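Local coordinates for protein carboxylesterase (Uncultured bacterium, PDB 5GMX) that hydrolyses carboxylic esters as a family VIII carboxylesterase of the beta-lactamase clan and also acts on oxyimino cephalosporins, at residues Thr72-Ala77 and Val163-Ile168; Asn158-Val163 and Met318-Gly323; Arg256-Arg259 and Gly265-Gly268; Lys277-Leu282 and Arg322-Asn327. One frame throughout, in Å; residues are numbered along the deposited sequence.

Contact 1 of 4, residues Thr72-Ala77 and Val163-Ile168; sequences TTKGMA and VVFGHI
Lys74 runs its methylene chain obliquely past the ring of Phe165 and so joins the early turns of helix 72-86 to the start of helix 165-175. Ser71 and Lys74 fit the SxxK motif of the beta-lactamase fold, in which the serine is probably the nucleophile and the lysine its close partner; both line the pocket that holds phenylmethanesulfonic acid. Followed outward, the lysine touches the phenylalanine at almost every carbon. Lys74 CB lies 3.9 Å from Phe165 CD2, and Lys74 CG comes to 3.7 Å from the same CD2. Lys74 CD keeps that distance, 3.7 Å to Phe165 CD2, and also leans toward CG of the ring. By Lys74 CE the chain has passed the ring and meets Phe165 CB at 3.7 Å. There the extended chain bends (chi4 67°), turning NZ toward three hydrogen-bond partners, Tyr160 OH, Ala162 O and Gly265 O. The aliphatic part is therefore held by the phenylalanine while the amine is fixed by oxygens from two loops. Phe165 can reach the lysine because its ring swings anti to its own backbone N (chi1 175°), into the space between the two helices. Elsewhere the ring meets that of His119 and the side chain of Leu117. One turn along, Ala77 is where the backbones come closest, its CA 6.3 Å from Gly166 CA; its methyl is a looser neighbour, with Ala77 CB 4.5 Å from Phe165 CE2. That same ring carbon, CE2, also lies 3.8 Å from the backbone oxygen Lys74 O.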
loop_
_atom_site.group_PDB
_atom_site.type_symbol
_atom_site.label_atom_id
_atom_site.label_comp_id
_atom_site.label_asym_id
_atom_site.label_seq_id
_atom_site.Cartn_x
_atom_site.Cartn_y
_atom_site.Cartn_z
ATOM N N THR A 72 -2.755 -0.546 -1.937
ATOM C CA THR A 72 -1.332 -0.391 -2.229
ATOM C C THR A 72 -0.709 0.488 -1.126
ATOM O O THR A 72 0.432 0.263 -0.681
ATOM C CB THR A 72 -1.113 0.214 -3.639
ATOM O OG1 THR A 72 -1.685 -0.657 -4.631
ATOM C CG2 THR A 72 0.372 0.416 -3.928
ATOM N N THR A 73 -1.500 1.449 -0.650
ATOM C CA THR A 73 -1.116 2.326 0.459
ATOM C C THR A 73 -0.681 1.574 1.725
ATOM O O THR A 73 0.165 2.065 2.474
ATOM C CB THR A 73 -2.278 3.287 0.834
ATOM O OG1 THR A 73 -2.882 3.799 -0.360
ATOM C CG2 THR A 73 -1.780 4.450 1.676
ATOM N N LYS A 74 -1.257 0.398 1.975
ATOM C CA LYS A 74 -0.925 -0.342 3.189
ATOM C C LYS A 74 0.567 -0.654 3.215
ATOM O O LYS A 74 1.199 -0.557 4.272
ATOM C CB LYS A 74 -1.759 -1.628 3.310
ATOM C CG LYS A 74 -3.237 -1.368 3.615
ATOM C CD LYS A 74 -3.943 -2.642 4.071
ATOM C CE LYS A 74 -5.407 -2.370 4.344
ATOM N NZ LYS A 74 -6.110 -2.047 3.084
ATOM N N GLY A 75 1.140 -0.974 2.051
ATOM C CA GLY A 75 2.573 -1.232 2.002
ATOM C C GLY A 75 3.361 -0.008 2.454
ATOM O O GLY A 75 4.326 -0.091 3.231
HETATM N N MSE A 76 2.923 1.155 1.992
HETATM C CA MSE A 76 3.583 2.397 2.376
HETATM C C MSE A 76 3.509 2.584 3.881
HETATM O O MSE A 76 4.523 2.927 4.525
HETATM C CB MSE A 76 2.956 3.583 1.653
HETATM C CG MSE A 76 2.949 3.404 0.141
HETATM SE SE MSE A 76 4.751 3.127 -0.609
HETATM C CE MSE A 76 4.237 2.956 -2.473
ATOM N N ALA A 77 2.343 2.290 4.460
ATOM C CA ALA A 77 2.191 2.496 5.898
ATOM C C ALA A 77 3.128 1.544 6.616
ATOM O O ALA A 77 3.787 1.920 7.595
ATOM C CB ALA A 77 0.738 2.287 6.351
ATOM N N VAL A 163 -9.797 -1.411 5.934
ATOM C CA VAL A 163 -9.761 0.043 5.849
ATOM C C VAL A 163 -8.970 0.637 7.010
ATOM O O VAL A 163 -8.216 1.594 6.830
ATOM C CB VAL A 163 -11.181 0.651 5.817
ATOM C CG1 VAL A 163 -11.110 2.179 5.754
ATOM C CG2 VAL A 163 -11.978 0.096 4.630
ATOM N N VAL A 164 -9.142 0.070 8.199
ATOM C CA VAL A 164 -8.595 0.667 9.414
ATOM C C VAL A 164 -7.131 0.306 9.691
ATOM O O VAL A 164 -6.551 0.812 10.651
ATOM C CB VAL A 164 -9.445 0.271 10.654
ATOM C CG1 VAL A 164 -10.899 0.679 10.456
ATOM C CG2 VAL A 164 -9.344 -1.217 10.933
ATOM N N PHE A 165 -6.532 -0.556 8.869
ATOM C CA PHE A 165 -5.116 -0.944 9.050
ATOM C C PHE A 165 -4.196 0.275 9.172
ATOM O O PHE A 165 -3.308 0.323 10.032
ATOM C CB PHE A 165 -4.647 -1.835 7.888
ATOM C CG PHE A 165 -3.170 -2.177 7.919
ATOM C CD1 PHE A 165 -2.716 -3.257 8.652
ATOM C CD2 PHE A 165 -2.251 -1.445 7.184
ATOM C CE1 PHE A 165 -1.367 -3.582 8.677
ATOM C CE2 PHE A 165 -0.903 -1.767 7.205
ATOM C CZ PHE A 165 -0.463 -2.840 7.950
ATOM N N GLY A 166 -4.418 1.252 8.296
ATOM C CA GLY A 166 -3.615 2.456 8.256
ATOM C C GLY A 166 -3.696 3.258 9.539
ATOM O O GLY A 166 -2.701 3.832 9.983
ATOM N N HIS A 167 -4.880 3.280 10.150
ATOM C CA HIS A 167 -5.074 3.996 11.403
ATOM C C HIS A 167 -4.369 3.341 12.592
ATOM O O HIS A 167 -3.772 4.038 13.411
ATOM C CB HIS A 167 -6.565 4.131 11.721
ATOM C CG HIS A 167 -7.232 5.255 10.989
ATOM N ND1 HIS A 167 -7.669 5.138 9.688
ATOM C CD2 HIS A 167 -7.511 6.524 11.369
ATOM C CE1 HIS A 167 -8.206 6.282 9.301
ATOM N NE2 HIS A 167 -8.119 7.142 10.300
ATOM N N ILE A 168 -4.450 2.018 12.714
ATOM C CA ILE A 168 -3.849 1.363 13.874
ATOM C C ILE A 168 -2.319 1.304 13.734
ATOM O O ILE A 168 -1.571 1.624 14.692
ATOM C CB ILE A 168 -4.446 -0.048 14.110
ATOM C CG1 ILE A 168 -4.326 -0.920 12.860
ATOM C CG2 ILE A 168 -5.910 0.066 14.516
ATOM C CD1 ILE A 168 -5.063 -2.251 12.965
#

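Contact 2 of 4, residues Asn158-Val163 and Met318-Gly323; sequences NGYHAV and MRWSRG. With PMS (phenylmethanesulfonic acid), chain C.
Tyr160 and Trp320 meet rim to rim, with Tyr160 CD1 3.6 Å from Trp320 CH2. Their planes are only 10° apart, yet the centroids of the Tyr160 ring and the six-membered Trp320 ring are 5.8 Å apart and neither ring lies over the other, so this is no stack. Asn158 touches the opposite end of the indole: its ND2 sits at the edge, near the ring plane, 3.7 Å from Trp320 NE1, with the amide turned 73° against the ring. The methyl of selenomethionine Met318 sits over one indole face near its rim, CE 3.5 Å above the plane. At the far end of the phenol, Tyr160 OH makes at most a weak hydrogen bond, 3.4 Å, to O2S of the bound phenylmethanesulfonic acid, and Ala162 CB packs 3.6 Å from its ring carbon C6.

The second shell sets these groups in place. Asp311 accepts hydrogen bonds from Asn158 ND2 and from Tyr160 N through its two carboxylate oxygens, while Lys74 holds the phenol oxygen. His161, the centre of an inverse gamma turn, bonds back through ND1 to Gly159 O at 2.7 Å. Residues 158-163 belong to the loop between helices 138-146 and 165-175 and run along the ligand pocket, and Trp320, on strand 317-320, backs them among strands 307-310, 325-326 and 339-342, with His341 of the last touching both aromatic rings.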
loop_
_atom_site.group_PDB
_atom_site.type_symbol
_atom_site.label_atom_id
_atom_site.label_comp_id
_atom_site.label_asym_id
_atom_site.label_seq_id
_atom_site.Cartn_x
_atom_site.Cartn_y
_atom_site.Cartn_z
ATOM N N ASN A 158 -6.144 -14.576 11.215
ATOM C CA ASN A 158 -5.946 -13.291 10.563
ATOM C C ASN A 158 -7.209 -12.899 9.817
ATOM O O ASN A 158 -7.883 -13.743 9.224
ATOM C CB ASN A 158 -4.731 -13.315 9.623
ATOM C CG ASN A 158 -4.612 -14.613 8.843
ATOM O OD1 ASN A 158 -4.110 -15.612 9.360
ATOM N ND2 ASN A 158 -5.047 -14.596 7.586
ATOM N N GLY A 159 -7.560 -11.624 9.917
ATOM C CA GLY A 159 -8.713 -11.079 9.231
ATOM C C GLY A 159 -8.321 -9.704 8.724
ATOM O O GLY A 159 -8.128 -8.780 9.505
ATOM N N TYR A 160 -8.209 -9.578 7.408
ATOM C CA TYR A 160 -7.776 -8.340 6.759
ATOM C C TYR A 160 -8.445 -7.087 7.327
ATOM O O TYR A 160 -9.659 -6.931 7.256
ATOM C CB TYR A 160 -8.055 -8.448 5.263
ATOM C CG TYR A 160 -7.473 -7.364 4.384
ATOM C CD1 TYR A 160 -6.131 -7.025 4.454
ATOM C CD2 TYR A 160 -8.261 -6.726 3.439
ATOM C CE1 TYR A 160 -5.597 -6.054 3.622
ATOM C CE2 TYR A 160 -7.737 -5.757 2.599
ATOM C CZ TYR A 160 -6.406 -5.432 2.692
ATOM O OH TYR A 160 -5.896 -4.474 1.856
ATOM N N HIS A 161 -7.638 -6.212 7.919
ATOM C CA HIS A 161 -8.119 -4.938 8.441
ATOM C C HIS A 161 -8.241 -3.969 7.261
ATOM O O HIS A 161 -7.429 -3.058 7.082
ATOM C CB HIS A 161 -7.174 -4.424 9.544
ATOM C CG HIS A 161 -7.213 -5.254 10.793
ATOM N ND1 HIS A 161 -7.220 -6.632 10.769
ATOM C CD2 HIS A 161 -7.259 -4.902 12.102
ATOM C CE1 HIS A 161 -7.276 -7.095 12.009
ATOM N NE2 HIS A 161 -7.303 -6.067 12.834
ATOM N N ALA A 162 -9.273 -4.205 6.454
ATOM C CA ALA A 162 -9.395 -3.664 5.099
ATOM C C ALA A 162 -9.262 -2.149 4.970
ATOM O O ALA A 162 -8.706 -1.653 3.988
ATOM C CB ALA A 162 -10.719 -4.099 4.505
ATOM N N VAL A 163 -9.797 -1.411 5.934
ATOM C CA VAL A 163 -9.761 0.043 5.849
ATOM C C VAL A 163 -8.970 0.637 7.010
ATOM O O VAL A 163 -8.216 1.594 6.830
ATOM C CB VAL A 163 -11.181 0.651 5.817
ATOM C CG1 VAL A 163 -11.110 2.179 5.754
ATOM C CG2 VAL A 163 -11.978 0.096 4.630
HETATM N N MSE A 318 -3.790 -16.262 3.133
HETATM C CA MSE A 318 -2.884 -15.142 3.001
HETATM C C MSE A 318 -1.626 -15.438 3.782
HETATM O O MSE A 318 -1.675 -16.016 4.884
HETATM C CB MSE A 318 -3.527 -13.846 3.492
HETATM C CG MSE A 318 -4.770 -13.450 2.730
HETATM SE SE MSE A 318 -4.292 -12.974 0.878
HETATM C CE MSE A 318 -3.287 -11.337 1.254
ATOM N N ARG A 319 -0.504 -15.056 3.182
ATOM C CA ARG A 319 0.802 -15.169 3.801
ATOM C C ARG A 319 1.264 -13.783 4.251
ATOM O O ARG A 319 1.822 -13.013 3.465
ATOM C CB ARG A 319 1.797 -15.793 2.827
ATOM C CG ARG A 319 3.119 -16.151 3.451
ATOM C CD ARG A 319 4.042 -16.759 2.424
ATOM N NE ARG A 319 5.408 -16.836 2.924
ATOM C CZ ARG A 319 6.488 -16.648 2.179
ATOM N NH1 ARG A 319 6.371 -16.373 0.884
ATOM N NH2 ARG A 319 7.688 -16.745 2.734
ATOM N N TRP A 320 1.011 -13.476 5.519
ATOM C CA TRP A 320 1.256 -12.149 6.073
ATOM C C TRP A 320 2.593 -12.035 6.797
ATOM O O TRP A 320 2.965 -12.904 7.624
ATOM C CB TRP A 320 0.145 -11.760 7.061
ATOM C CG TRP A 320 -1.212 -11.528 6.470
ATOM C CD1 TRP A 320 -2.341 -12.270 6.698
ATOM C CD2 TRP A 320 -1.603 -10.466 5.593
ATOM N NE1 TRP A 320 -3.403 -11.745 6.005
ATOM C CE2 TRP A 320 -2.981 -10.640 5.315
ATOM C CE3 TRP A 320 -0.927 -9.389 5.007
ATOM C CZ2 TRP A 320 -3.689 -9.780 4.480
ATOM C CZ3 TRP A 320 -1.633 -8.535 4.176
ATOM C CH2 TRP A 320 -3.001 -8.737 3.919
ATOM N N SER A 321 3.288 -10.939 6.496
ATOM C CA SER A 321 4.419 -10.488 7.288
ATOM C C SER A 321 3.970 -9.301 8.143
ATOM O O SER A 321 2.770 -9.080 8.329
ATOM C CB SER A 321 5.598 -10.096 6.390
ATOM O OG SER A 321 5.287 -8.967 5.591
ATOM N N ARG A 322 4.919 -8.503 8.623
ATOM C CA ARG A 322 4.563 -7.341 9.428
ATOM C C ARG A 322 4.080 -6.192 8.546
ATOM O O ARG A 322 4.702 -5.134 8.483
ATOM C CB ARG A 322 5.740 -6.889 10.291
ATOM C CG ARG A 322 6.028 -7.804 11.481
ATOM C CD ARG A 322 7.069 -8.854 11.167
ATOM N NE ARG A 322 7.276 -9.708 12.327
ATOM C CZ ARG A 322 8.314 -9.619 13.145
ATOM N NH1 ARG A 322 9.271 -8.732 12.909
ATOM N NH2 ARG A 322 8.407 -10.437 14.188
ATOM N N GLY A 323 2.973 -6.421 7.848
ATOM C CA GLY A 323 2.346 -5.385 7.053
ATOM C C GLY A 323 2.313 -5.659 5.564
ATOM O O GLY A 323 1.486 -5.100 4.850
HETATM C C PMS C . -8.926 -1.429 0.342
HETATM S S PMS C . -7.762 -2.427 -0.561
HETATM C C1 PMS C . -10.349 -1.943 0.218
HETATM C C2 PMS C . -11.183 -1.459 -0.781
HETATM C C3 PMS C . -12.486 -1.926 -0.891
HETATM C C4 PMS C . -12.962 -2.875 -0.000
HETATM C C5 PMS C . -12.133 -3.359 1.001
HETATM C C6 PMS C . -10.832 -2.891 1.111
HETATM O O2S PMS C . -8.140 -3.889 -0.663
HETATM O O1S PMS C . -7.727 -2.039 -2.021
#

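Contact 3 of 4, residues Arg256-Arg259 and Gly265-Gly268; sequences RAWR and GANG
Asn267 sets its CB over the rim of the Trp258 indole, 3.2 Å above the ring plane. This is the tight part of the contact: Asn267 CB lies 3.5 Å from Trp258 NE1, and the amide beyond it stands nearly perpendicular to the indole. With CG set between the backbone N and the carbonyl carbon (chi1 88°), the amide reaches back to the helix, where Asn267 ND2 donates to Trp258 O at 2.9 Å with an N-H...O angle of 150°. The same nitrogen also bonds Ala261 O, so one amide grips two carbonyls where helix 256-260 ends. In this beta-lactamase fold the chain then returns past that short helix as the 265-268 loop, which brings the Ala266 methyl close to the bound phenylmethanesulfonic acid. Ala266 O meets the indole at its edge, 3.6 Å from Trp258 CZ2, and Asn68 ties the two together by bonding both Trp258 NE1 and Ala266 O. Toward Arg259 the packing gives way to water. One water molecule donates to Arg259 O at 2.9 Å and to Asn267 O at 2.8 Å, bridging backbones that do not touch there. The Arg259 side chain leads away from the loop to a salt bridge with Asp210.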
loop_
_atom_site.group_PDB
_atom_site.type_symbol
_atom_site.label_atom_id
_atom_site.label_comp_id
_atom_site.label_asym_id
_atom_site.label_seq_id
_atom_site.Cartn_x
_atom_site.Cartn_y
_atom_site.Cartn_z
ATOM N N ARG A 256 -12.797 15.154 -3.055
ATOM C CA ARG A 256 -11.638 15.888 -2.551
ATOM C C ARG A 256 -11.409 15.649 -1.063
ATOM O O ARG A 256 -10.266 15.556 -0.628
ATOM C CB ARG A 256 -11.783 17.394 -2.836
ATOM C CG ARG A 256 -10.802 18.297 -2.080
ATOM C CD ARG A 256 -9.327 18.052 -2.447
ATOM N NE ARG A 256 -8.427 18.688 -1.481
ATOM C CZ ARG A 256 -7.147 18.361 -1.303
ATOM N NH1 ARG A 256 -6.590 17.391 -2.022
ATOM N NH2 ARG A 256 -6.426 18.989 -0.385
ATOM N N ALA A 257 -12.486 15.549 -0.285
ATOM C CA ALA A 257 -12.351 15.356 1.159
ATOM C C ALA A 257 -11.642 14.037 1.461
ATOM O O ALA A 257 -10.838 13.947 2.390
ATOM C CB ALA A 257 -13.720 15.402 1.844
ATOM N N TRP A 258 -11.929 13.025 0.655
ATOM C CA TRP A 258 -11.264 11.732 0.786
ATOM C C TRP A 258 -9.761 11.883 0.531
ATOM O O TRP A 258 -8.938 11.496 1.362
ATOM C CB TRP A 258 -11.900 10.725 -0.181
ATOM C CG TRP A 258 -11.148 9.434 -0.382
ATOM C CD1 TRP A 258 -10.252 9.158 -1.376
ATOM C CD2 TRP A 258 -11.267 8.231 0.396
ATOM N NE1 TRP A 258 -9.791 7.868 -1.255
ATOM C CE2 TRP A 258 -10.400 7.276 -0.177
ATOM C CE3 TRP A 258 -12.011 7.872 1.527
ATOM C CZ2 TRP A 258 -10.255 5.991 0.342
ATOM C CZ3 TRP A 258 -11.867 6.593 2.042
ATOM C CH2 TRP A 258 -10.998 5.666 1.444
ATOM N N ARG A 259 -9.406 12.492 -0.593
ATOM C CA ARG A 259 -8.001 12.688 -0.939
ATOM C C ARG A 259 -7.250 13.563 0.076
ATOM O O ARG A 259 -6.064 13.360 0.315
ATOM C CB ARG A 259 -7.888 13.302 -2.335
ATOM C CG ARG A 259 -8.513 12.437 -3.407
ATOM C CD ARG A 259 -8.169 12.923 -4.804
ATOM N NE ARG A 259 -8.669 14.264 -5.066
ATOM C CZ ARG A 259 -9.864 14.520 -5.583
ATOM N NH1 ARG A 259 -10.680 13.518 -5.882
ATOM N NH2 ARG A 259 -10.247 15.772 -5.789
ATOM N N GLY A 265 -5.010 3.074 4.984
ATOM C CA GLY A 265 -5.351 1.760 4.477
ATOM C C GLY A 265 -5.805 1.800 3.021
ATOM O O GLY A 265 -5.870 0.764 2.364
ATOM N N ALA A 266 -6.129 2.986 2.504
ATOM C CA ALA A 266 -6.847 3.039 1.231
ATOM C C ALA A 266 -6.762 4.328 0.406
ATOM O O ALA A 266 -7.241 4.340 -0.724
ATOM C CB ALA A 266 -8.322 2.725 1.488
ATOM N N ASN A 267 -6.190 5.410 0.920
ATOM C CA ASN A 267 -6.338 6.653 0.166
ATOM C C ASN A 267 -5.044 7.280 -0.338
ATOM O O ASN A 267 -4.995 8.477 -0.624
ATOM C CB ASN A 267 -7.135 7.674 0.990
ATOM C CG ASN A 267 -6.273 8.523 1.895
ATOM O OD1 ASN A 267 -5.262 8.070 2.448
ATOM N ND2 ASN A 267 -6.675 9.784 2.050
ATOM N N GLY A 268 -4.008 6.470 -0.490
ATOM C CA GLY A 268 -2.764 6.975 -1.029
ATOM C C GLY A 268 -2.973 7.507 -2.433
ATOM O O GLY A 268 -3.608 6.851 -3.249
HETATM O O HOH W 1 -4.365 11.040 0.180
#

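Contact 4 of 4, residues Lys277-Leu282 and Arg322-Asn327; sequences KVYGAL and RGFILN
Two flat groups, the rings of Tyr279 and Phe324, meet at the phenylalanine's edge: Tyr279 OH lies in the Phe324 ring plane, 3.6 Å from Phe324 CE1 and 3.7 Å from Phe324 CD1. Behind the hydroxyl, Tyr279 CE1 follows at 3.9 Å from Phe324 CE1; the phenol arrives by its outer end, the two side chains pointing in opposed directions as they pass. The Phe324 ring also makes an edge-to-face pair with Phe339. Leu282, one turn beyond Tyr279 on helix 272-283, comes up obliquely, its CD1 4.4 Å from Phe324 CZ, a looser touch at the ring's tip.

The backbones stay well apart, with Tyr279 CA 11.5 Å from Phe324 CA, and long side chains span the gap. Phe324 reaches across with CG anti to its carbonyl carbon (chi1 -64°), just ahead of strand 325-326, an outermost strand of the large antiparallel sheet of this beta-lactamase fold. Ala78 and Thr79 of helix 72-86 touch the Phe324 ring, while Tyr279 also rests on His341.

Chemically the contact is apolar, with one oxygen set among ring hydrogens. An oxygen in the plane of an aromatic ring faces its slightly positive C-H rim, so the meeting of Tyr279 OH with Phe324 is probably mildly favourable.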
loop_
_atom_site.group_PDB
_atom_site.type_symbol
_atom_site.label_atom_id
_atom_site.label_comp_id
_atom_site.label_asym_id
_atom_site.label_seq_id
_atom_site.Cartn_x
_atom_site.Cartn_y
_atom_site.Cartn_z
ATOM N N LYS A 277 9.816 3.635 -6.724
ATOM C CA LYS A 277 10.951 4.201 -6.008
ATOM C C LYS A 277 11.024 3.658 -4.589
ATOM O O LYS A 277 12.104 3.275 -4.131
ATOM C CB LYS A 277 10.882 5.729 -5.979
ATOM C CG LYS A 277 11.384 6.374 -7.268
ATOM C CD LYS A 277 11.323 7.891 -7.212
ATOM C CE LYS A 277 11.773 8.475 -8.566
ATOM N NZ LYS A 277 11.882 9.958 -8.518
ATOM N N VAL A 278 9.886 3.625 -3.890
ATOM C CA VAL A 278 9.917 3.089 -2.523
ATOM C C VAL A 278 10.309 1.602 -2.520
ATOM O O VAL A 278 11.225 1.179 -1.784
ATOM C CB VAL A 278 8.572 3.281 -1.802
ATOM C CG1 VAL A 278 8.635 2.698 -0.390
ATOM C CG2 VAL A 278 8.223 4.760 -1.745
ATOM N N TYR A 279 9.635 0.805 -3.344
ATOM C CA TYR A 279 9.971 -0.615 -3.362
ATOM C C TYR A 279 11.358 -0.868 -3.951
ATOM O O TYR A 279 11.993 -1.861 -3.634
ATOM C CB TYR A 279 8.919 -1.412 -4.124
ATOM C CG TYR A 279 7.717 -1.712 -3.271
ATOM C CD1 TYR A 279 7.811 -2.603 -2.213
ATOM C CD2 TYR A 279 6.495 -1.088 -3.502
ATOM C CE1 TYR A 279 6.712 -2.892 -1.408
ATOM C CE2 TYR A 279 5.390 -1.364 -2.708
ATOM C CZ TYR A 279 5.508 -2.270 -1.658
ATOM O OH TYR A 279 4.428 -2.548 -0.860
ATOM N N GLY A 280 11.822 0.053 -4.788
ATOM C CA GLY A 280 13.156 0.013 -5.354
ATOM C C GLY A 280 14.193 0.173 -4.259
ATOM O O GLY A 280 15.161 -0.590 -4.213
ATOM N N ALA A 281 13.981 1.136 -3.361
ATOM C CA ALA A 281 14.845 1.264 -2.181
ATOM C C ALA A 281 14.811 -0.010 -1.343
ATOM O O ALA A 281 15.858 -0.495 -0.900
ATOM C CB ALA A 281 14.436 2.459 -1.323
ATOM N N LEU A 282 13.613 -0.547 -1.116
ATOM C CA LEU A 282 13.497 -1.755 -0.292
ATOM C C LEU A 282 14.143 -2.999 -0.907
ATOM O O LEU A 282 14.631 -3.867 -0.196
ATOM C CB LEU A 282 12.032 -2.056 0.032
ATOM C CG LEU A 282 11.336 -0.954 0.842
ATOM C CD1 LEU A 282 9.898 -1.348 1.187
ATOM C CD2 LEU A 282 12.138 -0.569 2.090
ATOM N N ARG A 322 4.919 -8.503 8.623
ATOM C CA ARG A 322 4.563 -7.341 9.428
ATOM C C ARG A 322 4.080 -6.192 8.546
ATOM O O ARG A 322 4.702 -5.134 8.483
ATOM C CB ARG A 322 5.740 -6.889 10.291
ATOM C CG ARG A 322 6.028 -7.804 11.481
ATOM C CD ARG A 322 7.069 -8.854 11.167
ATOM N NE ARG A 322 7.276 -9.708 12.327
ATOM C CZ ARG A 322 8.314 -9.619 13.145
ATOM N NH1 ARG A 322 9.271 -8.732 12.909
ATOM N NH2 ARG A 322 8.407 -10.437 14.188
ATOM N N GLY A 323 2.973 -6.421 7.848
ATOM C CA GLY A 323 2.346 -5.385 7.053
ATOM C C GLY A 323 2.313 -5.659 5.564
ATOM O O GLY A 323 1.486 -5.100 4.850
ATOM N N PHE A 324 3.223 -6.501 5.085
ATOM C CA PHE A 324 3.310 -6.783 3.652
ATOM C C PHE A 324 2.755 -8.148 3.302
ATOM O O PHE A 324 2.880 -9.090 4.073
ATOM C CB PHE A 324 4.759 -6.701 3.170
ATOM C CG PHE A 324 5.369 -5.338 3.298
ATOM C CD1 PHE A 324 5.231 -4.408 2.275
ATOM C CD2 PHE A 324 6.083 -4.990 4.435
ATOM C CE1 PHE A 324 5.807 -3.153 2.374
ATOM C CE2 PHE A 324 6.659 -3.734 4.550
ATOM C CZ PHE A 324 6.521 -2.813 3.515
ATOM N N ILE A 325 2.150 -8.240 2.126
ATOM C CA ILE A 325 1.814 -9.522 1.533
ATOM C C ILE A 325 3.091 -10.212 1.067
ATOM O O ILE A 325 3.883 -9.628 0.329
ATOM C CB ILE A 325 0.872 -9.362 0.327
ATOM C CG1 ILE A 325 -0.460 -8.735 0.758
ATOM C CG2 ILE A 325 0.647 -10.704 -0.358
ATOM C CD1 ILE A 325 -1.370 -8.405 -0.423
ATOM N N LEU A 326 3.300 -11.439 1.512
ATOM C CA LEU A 326 4.423 -12.229 1.028
ATOM C C LEU A 326 3.962 -13.058 -0.163
ATOM O O LEU A 326 2.790 -13.429 -0.260
ATOM C CB LEU A 326 4.996 -13.120 2.131
ATOM C CG LEU A 326 5.617 -12.400 3.333
ATOM C CD1 LEU A 326 6.218 -13.401 4.328
ATOM C CD2 LEU A 326 6.666 -11.406 2.893
ATOM N N ASN A 327 4.891 -13.316 -1.074
ATOM C CA ASN A 327 4.582 -13.940 -2.346
ATOM C C ASN A 327 3.950 -15.316 -2.185
ATOM O O ASN A 327 4.304 -16.092 -1.297
ATOM C CB ASN A 327 5.849 -14.029 -3.198
ATOM C CG ASN A 327 5.549 -14.125 -4.679
ATOM O OD1 ASN A 327 4.390 -14.088 -5.095
ATOM N ND2 ASN A 327 6.593 -14.209 -5.484
#

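How the contacts relate
All four contacts are buried, so none is a surface contact; they differ in chemistry and in place. Contacts 1, 2 and 3 converge on the pocket: Lys74 in contact 1 bonds residues of both others, and Thr73 OG1 bonds Gly268 N at 2.9 Å. Contact 3 is the polar one, with a direct side-chain hydrogen bond and a bridging water, whereas contacts 1, 2 and 4 meet across their segments through carbon and ring packing. Contact 4 lies farther from the ligand, yet Phe324 CE1 packs 3.5 Å from Gly75 O of contact 1. Contacts 2 and 4 share Arg322 and Gly323, and Arg319 O bonds Leu326 N at 2.9 Å between their successive strands.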